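Local coordinates for peptidyl-prolyl cis-trans isomerase cyclophilin-type (Toxoplasma gondii, PDB 3BO7), which probably catalyses the cis-trans isomerisation of peptide bonds preceding proline, as a member of the cyclophilin family that assists protein folding, at residues Glu21-Ala24 with Asp25-Pro28; Asp32-Leu35 with Arg36-Val40; Gly60-Glu63 with Leu64-Pro67; Leu143-Leu146 with Arg147-Lys151. All coordinates share one frame; numbering follows the deposited sequence.

Contact 1 (Glu21-Ala24 with Asp25-Pro28); sequences ELHA and DMAP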
ATOM      1  N   GLU A  21      -5.224  -7.334   6.376  1.00 35.33           N
ATOM      2  CA  GLU A  21      -6.666  -7.360   6.232  1.00 34.98           C
ATOM      3  C   GLU A  21      -7.113  -6.180   5.378  1.00 34.54           C
ATOM      4  O   GLU A  21      -6.729  -5.036   5.635  1.00 34.24           O
ATOM      5  CB  GLU A  21      -7.315  -7.273   7.603  1.00 35.28           C
ATOM      6  CG  GLU A  21      -8.822  -7.140   7.580  1.00 36.93           C
ATOM      7  CD  GLU A  21      -9.404  -7.169   8.966  1.00 39.93           C
ATOM      8  OE1 GLU A  21      -9.151  -6.228   9.751  1.00 42.06           O
ATOM      9  OE2 GLU A  21     -10.113  -8.144   9.280  1.00 42.55           O
ATOM     10  N   LEU A  22      -7.936  -6.462   4.372  1.00 33.98           N
ATOM     11  CA  LEU A  22      -8.508  -5.418   3.538  1.00 33.25           C
ATOM     12  C   LEU A  22      -9.946  -5.094   3.943  1.00 33.18           C
ATOM     13  O   LEU A  22     -10.776  -5.989   4.048  1.00 32.99           O
ATOM     14  CB  LEU A  22      -8.455  -5.838   2.068  1.00 33.20           C
ATOM     15  CG  LEU A  22      -7.096  -6.006   1.390  1.00 32.38           C
ATOM     16  CD1 LEU A  22      -7.346  -6.331  -0.057  1.00 32.99           C
ATOM     17  CD2 LEU A  22      -6.231  -4.767   1.496  1.00 30.64           C
ATOM     18  N   HIS A  23     -10.237  -3.812   4.151  1.00 33.03           N
ATOM     19  CA  HIS A  23     -11.586  -3.363   4.506  1.00 33.09           C
ATOM     20  C   HIS A  23     -12.506  -3.204   3.290  1.00 33.22           C
ATOM     21  O   HIS A  23     -12.983  -2.108   2.994  1.00 33.14           O
ATOM     22  CB  HIS A  23     -11.533  -2.054   5.291  1.00 32.89           C
ATOM     23  CG  HIS A  23     -10.627  -2.097   6.476  1.00 33.36           C
ATOM     24  ND1 HIS A  23     -10.782  -3.007   7.501  1.00 33.26           N
ATOM     25  CD2 HIS A  23      -9.563  -1.330   6.811  1.00 33.54           C
ATOM     26  CE1 HIS A  23      -9.847  -2.804   8.411  1.00 33.71           C
ATOM     27  NE2 HIS A  23      -9.095  -1.791   8.017  1.00 34.11           N
ATOM     28  N   ALA A  24     -12.753  -4.320   2.608  1.00 33.42           N
ATOM     29  CA  ALA A  24     -13.662  -4.400   1.464  1.00 33.41           C
ATOM     30  C   ALA A  24     -15.085  -3.961   1.793  1.00 33.76           C
ATOM     31  O   ALA A  24     -15.877  -3.662   0.885  1.00 33.90           O
ATOM     32  CB  ALA A  24     -13.672  -5.810   0.926  1.00 33.31           C
ATOM     33  N   ASP A  25     -15.403  -3.933   3.088  1.00 33.85           N
ATOM     34  CA  ASP A  25     -16.705  -3.484   3.565  1.00 34.22           C
ATOM     35  C   ASP A  25     -16.863  -1.954   3.569  1.00 34.51           C
ATOM     36  O   ASP A  25     -17.975  -1.441   3.389  1.00 34.91           O
ATOM     37  CB  ASP A  25     -17.019  -4.072   4.953  1.00 34.12           C
ATOM     38  CG  ASP A  25     -15.934  -3.781   5.997  1.00 34.68           C
ATOM     39  OD1 ASP A  25     -14.753  -3.582   5.645  1.00 33.67           O
ATOM     40  OD2 ASP A  25     -16.275  -3.773   7.198  1.00 35.60           O
ATOM     41  N   MET A  26     -15.754  -1.239   3.766  1.00 34.15           N
ATOM     42  CA  MET A  26     -15.762   0.221   3.912  1.00 33.86           C
ATOM     43  C   MET A  26     -15.036   0.930   2.764  1.00 33.48           C
ATOM     44  O   MET A  26     -15.279   2.110   2.506  1.00 33.61           O
ATOM     45  CB  MET A  26     -15.147   0.632   5.254  1.00 33.44           C
ATOM     46  CG  MET A  26     -16.003   0.295   6.465  1.00 33.86           C
ATOM     47  SD  MET A  26     -15.202   0.641   8.048  1.00 35.19           S
ATOM     48  CE  MET A  26     -14.160  -0.794   8.276  1.00 34.71           C
ATOM     49  N   ALA A  27     -14.142   0.213   2.088  1.00 32.91           N
ATOM     50  CA  ALA A  27     -13.435   0.743   0.923  1.00 32.62           C
ATOM     51  C   ALA A  27     -13.377  -0.285  -0.222  1.00 32.30           C
ATOM     52  O   ALA A  27     -12.289  -0.656  -0.662  1.00 32.35           O
ATOM     53  CB  ALA A  27     -12.024   1.238   1.312  1.00 31.89           C
ATOM     54  N   PRO A  28     -14.557  -0.730  -0.711  1.00 32.46           N
ATOM     55  CA  PRO A  28     -14.675  -1.783  -1.728  1.00 32.65           C
ATOM     56  C   PRO A  28     -13.891  -1.548  -3.017  1.00 32.88           C
ATOM     57  O   PRO A  28     -13.260  -2.478  -3.518  1.00 33.11           O
ATOM     58  CB  PRO A  28     -16.185  -1.826  -2.028  1.00 32.65           C
ATOM     59  CG  PRO A  28     -16.751  -0.564  -1.434  1.00 31.67           C
ATOM     60  CD  PRO A  28     -15.888  -0.242  -0.289  1.00 32.11           C
TER
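H23 O is the polar hub of the turn, taking two backbone hydrogen bonds. M26 N reaches H23 O at 3.0 Å from above the carbonyl plane, 56° out of it, whereas A27 N, at 2.7 Å from H23 O, comes almost in line with the C=O bond. Two donors converging on one oxygen mark a tight turn between strand and helix. H23 is also the centre of an inverse gamma turn, in which A24 N makes a weak bond to L22 O. Among the side chains, D25 curls back: its CG stands between its own backbone N and carbonyl carbon (chi1 55°), which carries OD1 to 3.6 Å from H23 CB, near the plane of the imidazole and at its edge. K6 ties the two side chains together, its NZ forming a salt bridge with D25 OD1 and a hydrogen bond with H23 ND1. Van der Waals contact comes from M26, which lies alongside H23; the bend at its chi3 brings the methyl CE obliquely to the ring, 4.1 Å from H23 ND1. P28 rests its ring beside the preceding turn, with CB 3.5 Å from A24 O. The segment carries the chain from strand 16-22 into helix 28-39, A27 being the N-cap residue. A27 packs on F136 of the adjacent strand 135-141, while A24 touches C31 on the helix.

Contact 2 (Asp32-Leu35 with Arg36-Val40); sequences DSFL and RLCAV. With EDO (1,2-ethanediol), chain N.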
ATOM      1  N   ASP A  32     -10.928  -3.935  -4.213  1.00 32.53           N
ATOM      2  CA  ASP A  32     -11.146  -4.601  -5.496  1.00 32.83           C
ATOM      3  C   ASP A  32     -10.019  -4.333  -6.491  1.00 32.93           C
ATOM      4  O   ASP A  32      -9.433  -5.267  -7.044  1.00 33.45           O
ATOM      5  CB  ASP A  32     -12.482  -4.170  -6.088  1.00 32.67           C
ATOM      6  CG  ASP A  32     -12.995  -5.136  -7.118  1.00 33.63           C
ATOM      7  OD1 ASP A  32     -12.327  -6.170  -7.356  1.00 35.24           O
ATOM      8  OD2 ASP A  32     -14.076  -4.862  -7.685  1.00 33.52           O
ATOM      9  N   SER A  33      -9.705  -3.057  -6.701  1.00 33.09           N
ATOM     10  CA  SER A  33      -8.596  -2.663  -7.569  1.00 32.77           C
ATOM     11  C   SER A  33      -7.315  -3.389  -7.191  1.00 32.65           C
ATOM     12  O   SER A  33      -6.627  -3.942  -8.060  1.00 32.68           O
ATOM     13  CB  SER A  33      -8.372  -1.148  -7.504  1.00 32.50           C
ATOM     14  OG  SER A  33      -7.249  -0.774  -8.281  1.00 32.08           O
ATOM     15  N   PHE A  34      -7.004  -3.378  -5.892  1.00 32.50           N
ATOM     16  CA  PHE A  34      -5.752  -3.919  -5.377  1.00 32.68           C
ATOM     17  C   PHE A  34      -5.662  -5.419  -5.664  1.00 33.43           C
ATOM     18  O   PHE A  34      -4.622  -5.913  -6.118  1.00 33.50           O
ATOM     19  CB  PHE A  34      -5.647  -3.639  -3.872  1.00 32.61           C
ATOM     20  CG  PHE A  34      -4.278  -3.896  -3.288  1.00 32.24           C
ATOM     21  CD1 PHE A  34      -3.305  -2.901  -3.297  1.00 32.12           C
ATOM     22  CD2 PHE A  34      -3.961  -5.132  -2.729  1.00 32.35           C
ATOM     23  CE1 PHE A  34      -2.032  -3.128  -2.752  1.00 31.83           C
ATOM     24  CE2 PHE A  34      -2.685  -5.368  -2.188  1.00 32.50           C
ATOM     25  CZ  PHE A  34      -1.724  -4.361  -2.204  1.00 31.84           C
ATOM     26  N   LEU A  35      -6.770  -6.123  -5.407  1.00 34.20           N
ATOM     27  CA  LEU A  35      -6.870  -7.569  -5.585  1.00 34.57           C
ATOM     28  C   LEU A  35      -6.859  -7.945  -7.054  1.00 34.75           C
ATOM     29  O   LEU A  35      -6.262  -8.955  -7.433  1.00 35.02           O
ATOM     30  CB  LEU A  35      -8.110  -8.135  -4.857  1.00 34.79           C
ATOM     31  CG  LEU A  35      -8.057  -8.077  -3.315  1.00 34.47           C
ATOM     32  CD1 LEU A  35      -9.429  -8.285  -2.679  1.00 34.62           C
ATOM     33  CD2 LEU A  35      -7.051  -9.067  -2.729  1.00 33.26           C
ATOM     34  N   ARG A  36      -7.492  -7.128  -7.886  1.00 35.23           N
ATOM     35  CA  ARG A  36      -7.394  -7.323  -9.340  1.00 35.63           C
ATOM     36  C   ARG A  36      -5.950  -7.200  -9.845  1.00 36.21           C
ATOM     37  O   ARG A  36      -5.562  -7.901 -10.784  1.00 37.00           O
ATOM     38  CB  ARG A  36      -8.324  -6.378 -10.101  1.00 35.46           C
ATOM     39  CG  ARG A  36      -9.808  -6.711  -9.938  1.00 35.62           C
ATOM     40  CD  ARG A  36     -10.679  -5.866 -10.831  1.00 36.31           C
ATOM     41  NE  ARG A  36     -12.027  -5.702 -10.295  1.00 37.71           N
ATOM     42  CZ  ARG A  36     -13.095  -5.417 -11.035  1.00 38.94           C
ATOM     43  NH1 ARG A  36     -12.972  -5.284 -12.347  1.00 40.44           N
ATOM     44  NH2 ARG A  36     -14.293  -5.273 -10.473  1.00 38.50           N
ATOM     45  N   LEU A  37      -5.160  -6.340  -9.201  1.00 36.18           N
ATOM     46  CA  LEU A  37      -3.743  -6.152  -9.538  1.00 36.11           C
ATOM     47  C   LEU A  37      -2.889  -7.287  -8.992  1.00 36.39           C
ATOM     48  O   LEU A  37      -1.978  -7.761  -9.677  1.00 36.05           O
ATOM     49  CB  LEU A  37      -3.219  -4.802  -9.018  1.00 35.96           C
ATOM     50  CG  LEU A  37      -3.697  -3.508  -9.688  1.00 35.12           C
ATOM     51  CD1 LEU A  37      -3.201  -2.303  -8.914  1.00 33.75           C
ATOM     52  CD2 LEU A  37      -3.256  -3.430 -11.136  1.00 32.39           C
ATOM     53  N   CYS A  38      -3.181  -7.710  -7.757  1.00 36.75           N
ATOM     54  CA  CYS A  38      -2.600  -8.937  -7.196  1.00 37.24           C
ATOM     55  C   CYS A  38      -2.807 -10.151  -8.119  1.00 37.45           C
ATOM     56  O   CYS A  38      -1.904 -10.979  -8.271  1.00 37.52           O
ATOM     57  CB  CYS A  38      -3.170  -9.236  -5.805  1.00 37.03           C
ATOM     58  SG  CYS A  38      -2.609  -8.119  -4.515  1.00 37.18           S
ATOM     59  N   ALA A  39      -3.984 -10.234  -8.739  1.00 37.61           N
ATOM     60  CA  ALA A  39      -4.330 -11.347  -9.624  1.00 38.17           C
ATOM     61  C   ALA A  39      -3.347 -11.507 -10.789  1.00 38.63           C
ATOM     62  O   ALA A  39      -2.921 -12.627 -11.090  1.00 39.55           O
ATOM     63  CB  ALA A  39      -5.766 -11.201 -10.138  1.00 38.05           C
ATOM     64  N   VAL A  40      -2.972 -10.392 -11.414  1.00 38.58           N
ATOM     65  CA  VAL A  40      -2.080 -10.388 -12.578  1.00 38.36           C
ATOM     66  C   VAL A  40      -0.608 -10.146 -12.219  1.00 38.47           C
ATOM     67  O   VAL A  40       0.203  -9.808 -13.096  1.00 38.77           O
ATOM     68  CB  VAL A  40      -2.526  -9.359 -13.640  1.00 38.15           C
ATOM     69  CG1 VAL A  40      -3.891  -9.713 -14.178  1.00 38.01           C
ATOM     70  CG2 VAL A  40      -2.519  -7.936 -13.069  1.00 38.66           C
TER
HETATM   71  C1  EDO N 207     -15.840  -2.956 -12.782  1.00 66.42           C
HETATM   72  O1  EDO N 207     -15.546  -1.563 -12.941  1.00 66.27           O
HETATM   73  C2  EDO N 207     -15.683  -3.646 -14.133  1.00 67.32           C
HETATM   74  O2  EDO N 207     -15.436  -5.049 -13.963  1.00 67.08           O
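D32 and R36 meet through complementary torsions: D32 CG stands opposite its backbone N (chi1 -160°), while R36 has CG opposite its carbonyl carbon (chi1 -70°) and then runs extended to NE, back along the helix. The guanidinium grips the carboxylate side-on with two nitrogens, one to each oxygen. R36 NE gives D32 OD1 a nearly straight hydrogen bond of 3.0 Å, lying in the guanidinium plane, and R36 NH2 reaches D32 OD2 at 2.8 Å in the salt bridge. The two planes are 61° apart, so both oxygens are met from above the carboxylate plane. At the edge of the same guanidinium, R36 NH1 donates to O2 of a 1,2-ethanediol, probably from the crystallisation liquor, at 3.0 Å. Two residues further along, C38 SG sits obliquely beside the F34 ring, 3.6 Å from F34 CE2, a sulfur-aromatic contact on the buried side. F34 also stacks with F43, and C38 touches I169 and V171 of strand 166-171. The backbone beneath has regular helical bonds, including R36 N to D32 O and C38 N to F34 O, both 2.8 Å. Helix 28-39 is thus amphipathic here. An i to i+4 ion pair lies on its outer side, where its two bonds limit rotation of the guanidinium and its third nitrogen can still serve another partner; sulfur and aromatic groups meet the core.

Contact 3 (Gly60-Glu63 with Leu64-Pro67); sequences GRAE and LRQP. With SO4 (sulfate ion), chain L.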
ATOM      1  N   GLY A  60       4.205   0.368  -4.330  1.00 32.78           N
ATOM      2  CA  GLY A  60       3.191   0.165  -5.370  1.00 33.44           C
ATOM      3  C   GLY A  60       3.374   0.893  -6.690  1.00 34.13           C
ATOM      4  O   GLY A  60       2.467   0.894  -7.527  1.00 33.93           O
ATOM      5  N   ARG A  61       4.531   1.522  -6.882  1.00 34.77           N
ATOM      6  CA  ARG A  61       4.786   2.283  -8.100  1.00 35.72           C
ATOM      7  C   ARG A  61       5.306   1.400  -9.243  1.00 36.07           C
ATOM      8  O   ARG A  61       6.432   0.904  -9.195  1.00 36.13           O
ATOM      9  CB  ARG A  61       5.745   3.448  -7.829  1.00 35.85           C
ATOM     10  CG  ARG A  61       5.917   4.362  -9.031  1.00 36.85           C
ATOM     11  CD  ARG A  61       6.379   5.770  -8.677  1.00 38.42           C
ATOM     12  NE  ARG A  61       6.536   6.558  -9.900  1.00 40.20           N
ATOM     13  CZ  ARG A  61       5.569   7.287 -10.457  1.00 41.62           C
ATOM     14  NH1 ARG A  61       4.367   7.360  -9.889  1.00 41.17           N
ATOM     15  NH2 ARG A  61       5.808   7.954 -11.580  1.00 41.70           N
ATOM     16  N   ALA A  62       4.471   1.205 -10.262  1.00 36.73           N
ATOM     17  CA  ALA A  62       4.834   0.407 -11.438  1.00 37.70           C
ATOM     18  C   ALA A  62       6.116   0.900 -12.126  1.00 38.47           C
ATOM     19  O   ALA A  62       6.960   0.095 -12.536  1.00 38.53           O
ATOM     20  CB  ALA A  62       3.683   0.377 -12.425  1.00 37.59           C
ATOM     21  N   GLU A  63       6.261   2.222 -12.218  1.00 39.40           N
ATOM     22  CA  GLU A  63       7.413   2.861 -12.855  1.00 40.41           C
ATOM     23  C   GLU A  63       8.761   2.519 -12.211  1.00 41.30           C
ATOM     24  O   GLU A  63       9.803   2.658 -12.857  1.00 41.39           O
ATOM     25  CB  GLU A  63       7.228   4.380 -12.889  1.00 40.25           C
ATOM     26  CG  GLU A  63       6.102   4.874 -13.813  1.00 40.57           C
ATOM     27  CD  GLU A  63       4.715   4.833 -13.178  1.00 41.56           C
ATOM     28  OE1 GLU A  63       4.556   4.340 -12.036  1.00 41.62           O
ATOM     29  OE2 GLU A  63       3.767   5.304 -13.831  1.00 42.05           O
ATOM     30  N   LEU A  64       8.735   2.075 -10.952  1.00 42.26           N
ATOM     31  CA  LEU A  64       9.954   1.756 -10.211  1.00 43.24           C
ATOM     32  C   LEU A  64      10.168   0.254 -10.007  1.00 44.33           C
ATOM     33  O   LEU A  64      11.076  -0.159  -9.276  1.00 44.56           O
ATOM     34  CB  LEU A  64       9.964   2.478  -8.862  1.00 43.14           C
ATOM     35  CG  LEU A  64      10.032   4.011  -8.869  1.00 43.05           C
ATOM     36  CD1 LEU A  64       9.897   4.521  -7.459  1.00 42.24           C
ATOM     37  CD2 LEU A  64      11.321   4.537  -9.501  1.00 42.41           C
ATOM     38  N   ARG A  65       9.333  -0.557 -10.650  1.00 45.72           N
ATOM     39  CA  ARG A  65       9.471  -2.012 -10.601  1.00 47.17           C
ATOM     40  C   ARG A  65      10.837  -2.471 -11.120  1.00 48.73           C
ATOM     41  O   ARG A  65      11.249  -2.109 -12.232  1.00 48.86           O
ATOM     42  CB  ARG A  65       8.363  -2.668 -11.419  1.00 46.87           C
ATOM     43  CG  ARG A  65       8.164  -4.146 -11.137  1.00 45.51           C
ATOM     44  CD  ARG A  65       7.232  -4.781 -12.158  1.00 42.42           C
ATOM     45  NE  ARG A  65       5.828  -4.433 -11.937  1.00 40.75           N
ATOM     46  CZ  ARG A  65       5.105  -3.654 -12.737  1.00 39.85           C
ATOM     47  NH1 ARG A  65       5.639  -3.112 -13.826  1.00 39.35           N
ATOM     48  NH2 ARG A  65       3.835  -3.416 -12.452  1.00 38.44           N
ATOM     49  N   GLN A  66      11.527  -3.264 -10.301  1.00 50.40           N
ATOM     50  CA  GLN A  66      12.852  -3.780 -10.637  1.00 52.07           C
ATOM     51  C   GLN A  66      12.706  -5.198 -11.135  1.00 52.69           C
ATOM     52  O   GLN A  66      12.977  -6.168 -10.407  1.00 53.35           O
ATOM     53  CB  GLN A  66      13.774  -3.714  -9.424  1.00 51.91           C
ATOM     54  CG  GLN A  66      14.217  -2.295  -9.058  1.00 52.89           C
ATOM     55  CD  GLN A  66      15.126  -2.265  -7.838  1.00 53.75           C
ATOM     56  OE1 GLN A  66      15.575  -3.312  -7.350  1.00 55.68           O
ATOM     57  NE2 GLN A  66      15.401  -1.063  -7.332  1.00 55.30           N
ATOM     58  N   PRO A  67      12.226  -5.291 -12.375  1.00 53.37           N
ATOM     59  CA  PRO A  67      11.883  -6.557 -13.007  1.00 53.88           C
ATOM     60  C   PRO A  67      13.108  -7.210 -13.653  1.00 54.31           C
ATOM     61  O   PRO A  67      13.333  -8.416 -13.502  1.00 54.63           O
ATOM     62  CB  PRO A  67      10.780  -6.340 -14.050  1.00 54.09           C
TER
HETATM   63  S   SO4 L 205       9.576   7.632 -12.100  0.50 41.60           S
HETATM   64  O1  SO4 L 205       8.995   6.911 -10.967  0.50 41.10           O
HETATM   65  O2  SO4 L 205      11.028   7.479 -12.082  0.50 40.83           O
HETATM   66  O3  SO4 L 205       9.061   7.135 -13.373  0.50 41.35           O
HETATM   67  O4  SO4 L 205       9.227   9.042 -11.966  0.50 41.97           O
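R61 and A62 start two successive tight turns: L64 N bonds to R61 O at 3.1 Å and R65 N to A62 O at 3.1 Å, each donor lying well above the carbonyl plane, as suits a short 3-10 segment. The R61 side chain, with CG opposite the backbone N (chi1 -173°) and an extended run to NE, crosses L64 at a slant, its CD 3.9 Å from L64 CD1. The leucine branch thus lies against the aliphatic part of the arginine, with L64 CG near the guanidinium edge. A sulfate joins them. R61 NE donates to its O1 at 2.7 Å, while the bond from R61 NH2 to the same oxygen is weak, and L64 CD2 lies 3.6 Å from that oxygen. E63 OE1 lies over the centre of one face of the R61 guanidinium, a long pairing of charges only, since no N-H points at it; the same oxygen is hydrogen-bonded to S79 OG. R65 bends at chi3 and folds its guanidinium back over A62, whose CA lies against one face; NH2 is 3.8 Å from A62 CB. Chemically, anions balance the R61 charge: the sulfate, probably from the crystallisation liquor, occupies the NE edge, E118 takes NH1 and E63 sits above the plane. R65 NH1 and NH2 each bond to a backbone carbonyl, S76 O and Y42 O, which limits rotation of the group, and Y42 adds a cation-pi contact.

Contact 4 (Leu143-Leu146 with Arg147-Lys151); sequences LDVL and RQWEK
D144 and R147 form a salt bridge, D144 OD2 lying 3.3 Å from R147 NH1. OD2 sits at the guanidinium edge, near its plane, with carboxylate and guanidinium planes 53° apart, an i to i+3 pairing. R147 runs extended from CG to NE and crosses L143 at a slant, so that NH1 also touches L143 CB at 3.5 Å. Backbone bonds follow the helical pattern: R147 N to L143 O, W149 N to V145 O and E150 N to L146 O, each at 3.0 Å. Q148 N bonds to D144 O and, weakly, to V145 O. Toward the interior the indole of W149 carries the packing. With CG opposite the carbonyl carbon (chi1 -69°), the ring is laid back along the helix beside V145, whose O lies over one face, 3.3 Å from W149 CD1. V145 CG1 rests over the same face, toward its rim, 3.6 Å from W149 CE2. On the same side of the ring plane, but obliquely and at the six-membered end, L146 CD1 comes to 3.7 Å from W149 CE3. The indole N-H is satisfied by Q15 O. V145, L146 and W149 all lie on L18 of strand 16-22, W149 also meets the ring of F48, and L146 reaches I102 and F123 in flanking loops. Helix 143-149 thereby lies against the sheet just after strand 135-141, and E150 OE1 accepts a hydrogen bond from N54 N.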
ATOM      1  N   LEU A 143       4.090  -6.577  12.308  1.00 43.78           N
ATOM      2  CA  LEU A 143       4.332  -5.217  12.792  1.00 44.33           C
ATOM      3  C   LEU A 143       5.805  -4.994  13.102  1.00 45.18           C
ATOM      4  O   LEU A 143       6.290  -3.858  13.040  1.00 45.49           O
ATOM      5  CB  LEU A 143       3.484  -4.896  14.031  1.00 44.05           C
ATOM      6  CG  LEU A 143       1.962  -4.717  13.943  1.00 43.86           C
ATOM      7  CD1 LEU A 143       1.421  -4.322  15.305  1.00 42.84           C
ATOM      8  CD2 LEU A 143       1.538  -3.697  12.891  1.00 43.70           C
ATOM      9  N   ASP A 144       6.509  -6.080  13.434  1.00 45.93           N
ATOM     10  CA  ASP A 144       7.940  -6.014  13.748  1.00 46.36           C
ATOM     11  C   ASP A 144       8.836  -5.965  12.511  1.00 46.61           C
ATOM     12  O   ASP A 144       9.952  -5.454  12.578  1.00 46.94           O
ATOM     13  CB  ASP A 144       8.345  -7.122  14.729  1.00 46.54           C
ATOM     14  CG  ASP A 144       7.840  -6.847  16.144  0.50 46.60           C
ATOM     15  OD1 ASP A 144       8.612  -6.309  16.965  0.50 45.92           O
ATOM     16  OD2 ASP A 144       6.655  -7.129  16.423  0.50 47.20           O
ATOM     17  N   VAL A 145       8.340  -6.482  11.387  1.00 46.94           N
ATOM     18  CA  VAL A 145       8.983  -6.273  10.082  1.00 47.11           C
ATOM     19  C   VAL A 145       8.906  -4.780   9.726  1.00 47.38           C
ATOM     20  O   VAL A 145       9.881  -4.174   9.271  1.00 47.24           O
ATOM     21  CB  VAL A 145       8.328  -7.148   8.977  1.00 47.14           C
ATOM     22  CG1 VAL A 145       8.709  -6.662   7.572  1.00 46.88           C
ATOM     23  CG2 VAL A 145       8.713  -8.606   9.160  1.00 46.73           C
ATOM     24  N   LEU A 146       7.737  -4.197   9.978  1.00 47.72           N
ATOM     25  CA  LEU A 146       7.479  -2.782   9.747  1.00 47.76           C
ATOM     26  C   LEU A 146       8.420  -1.931  10.586  1.00 47.94           C
ATOM     27  O   LEU A 146       9.003  -0.973  10.081  1.00 48.00           O
ATOM     28  CB  LEU A 146       6.028  -2.467  10.100  1.00 47.59           C
ATOM     29  CG  LEU A 146       5.171  -1.608   9.174  1.00 47.78           C
ATOM     30  CD1 LEU A 146       5.305  -2.007   7.705  1.00 46.90           C
ATOM     31  CD2 LEU A 146       3.714  -1.697   9.637  1.00 47.74           C
ATOM     32  N   ARG A 147       8.579  -2.302  11.858  1.00 48.18           N
ATOM     33  CA  ARG A 147       9.487  -1.610  12.775  1.00 48.15           C
ATOM     34  C   ARG A 147      10.962  -1.650  12.336  1.00 47.94           C
ATOM     35  O   ARG A 147      11.718  -0.725  12.625  1.00 48.00           O
ATOM     36  CB  ARG A 147       9.320  -2.135  14.201  1.00 48.38           C
ATOM     37  CG  ARG A 147       8.034  -1.679  14.860  1.00 48.97           C
ATOM     38  CD  ARG A 147       7.905  -2.181  16.288  1.00 50.77           C
ATOM     39  NE  ARG A 147       6.585  -1.860  16.828  1.00 52.64           N
ATOM     40  CZ  ARG A 147       5.568  -2.717  16.909  1.00 53.86           C
ATOM     41  NH1 ARG A 147       5.703  -3.982  16.510  1.00 55.00           N
ATOM     42  NH2 ARG A 147       4.410  -2.310  17.406  1.00 54.03           N
ATOM     43  N   GLN A 148      11.354  -2.705  11.628  1.00 47.85           N
ATOM     44  CA  GLN A 148      12.696  -2.795  11.050  1.00 47.74           C
ATOM     45  C   GLN A 148      12.823  -1.931   9.798  1.00 47.79           C
ATOM     46  O   GLN A 148      13.878  -1.336   9.552  1.00 48.00           O
ATOM     47  CB  GLN A 148      13.080  -4.249  10.733  1.00 47.72           C
ATOM     48  CG  GLN A 148      13.448  -5.095  11.955  1.00 48.60           C
ATOM     49  CD  GLN A 148      14.413  -4.384  12.910  0.50 48.02           C
ATOM     50  OE1 GLN A 148      15.536  -4.034  12.537  0.50 47.43           O
ATOM     51  NE2 GLN A 148      13.968  -4.167  14.142  0.50 47.23           N
ATOM     52  N   TRP A 149      11.755  -1.871   9.003  1.00 47.24           N
ATOM     53  CA  TRP A 149      11.726  -1.000   7.836  1.00 46.93           C
ATOM     54  C   TRP A 149      11.873   0.460   8.223  1.00 46.95           C
ATOM     55  O   TRP A 149      12.481   1.232   7.491  1.00 46.70           O
ATOM     56  CB  TRP A 149      10.440  -1.178   7.039  1.00 46.80           C
ATOM     57  CG  TRP A 149      10.322  -2.489   6.339  1.00 46.59           C
ATOM     58  CD1 TRP A 149      11.245  -3.501   6.301  1.00 46.28           C
ATOM     59  CD2 TRP A 149       9.223  -2.918   5.534  1.00 46.53           C
ATOM     60  NE1 TRP A 149      10.774  -4.540   5.539  1.00 46.68           N
ATOM     61  CE2 TRP A 149       9.536  -4.207   5.054  1.00 46.75           C
ATOM     62  CE3 TRP A 149       8.000  -2.339   5.176  1.00 46.21           C
ATOM     63  CZ2 TRP A 149       8.669  -4.927   4.233  1.00 46.74           C
ATOM     64  CZ3 TRP A 149       7.140  -3.056   4.361  1.00 46.56           C
ATOM     65  CH2 TRP A 149       7.479  -4.335   3.897  1.00 46.68           C
ATOM     66  N   GLU A 150      11.311   0.820   9.376  1.00 46.91           N
ATOM     67  CA  GLU A 150      11.346   2.186   9.878  1.00 47.42           C
ATOM     68  C   GLU A 150      12.783   2.660  10.151  1.00 48.11           C
ATOM     69  O   GLU A 150      13.053   3.862  10.145  1.00 48.18           O
ATOM     70  CB  GLU A 150      10.484   2.298  11.143  1.00 47.04           C
ATOM     71  CG  GLU A 150      10.317   3.713  11.669  1.00 46.64           C
ATOM     72  CD  GLU A 150       9.310   3.830  12.803  1.00 47.11           C
ATOM     73  OE1 GLU A 150       8.821   4.955  13.038  1.00 46.31           O
ATOM     74  OE2 GLU A 150       9.001   2.811  13.465  1.00 46.77           O
ATOM     75  N   LYS A 151      13.684   1.700  10.367  1.00 48.85           N
ATOM     76  CA  LYS A 151      15.083   1.952  10.731  1.00 49.65           C
ATOM     77  C   LYS A 151      16.006   1.977   9.519  1.00 49.77           C
ATOM     78  O   LYS A 151      17.191   2.303   9.645  1.00 49.95           O
ATOM     79  CB  LYS A 151      15.574   0.892  11.725  1.00 49.53           C
ATOM     80  CG  LYS A 151      15.164   1.165  13.155  1.00 50.86           C
ATOM     81  CD  LYS A 151      15.236  -0.099  14.005  1.00 52.56           C
ATOM     82  CE  LYS A 151      14.642   0.140  15.392  1.00 52.83           C
ATOM     83  NZ  LYS A 151      13.948  -1.077  15.918  1.00 54.20           N
TER

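Overall arrangement
From the N terminus the four contacts follow in series; each closes a local turn within one continuous segment, and none nests in or crosses another. Contact 1 ends strand 16-22 and leads into helix 28-39, where contact 2 lies; the two touch, L22 CD1 being 3.8 Å from L35 CG. Contact 3 turns the chain after strand 56-59, its nearest atoms about 7 Å from those of contact 2. Contact 4 follows strand 135-141, its centre about 25 Å from that of contact 2, on the opposite side of the chain's centre. Strand 16-22 links both helices, through L22 to helix 28-39 and through L18 to helix 143-149, consistent with the cyclophilin barrel with a helix at either end.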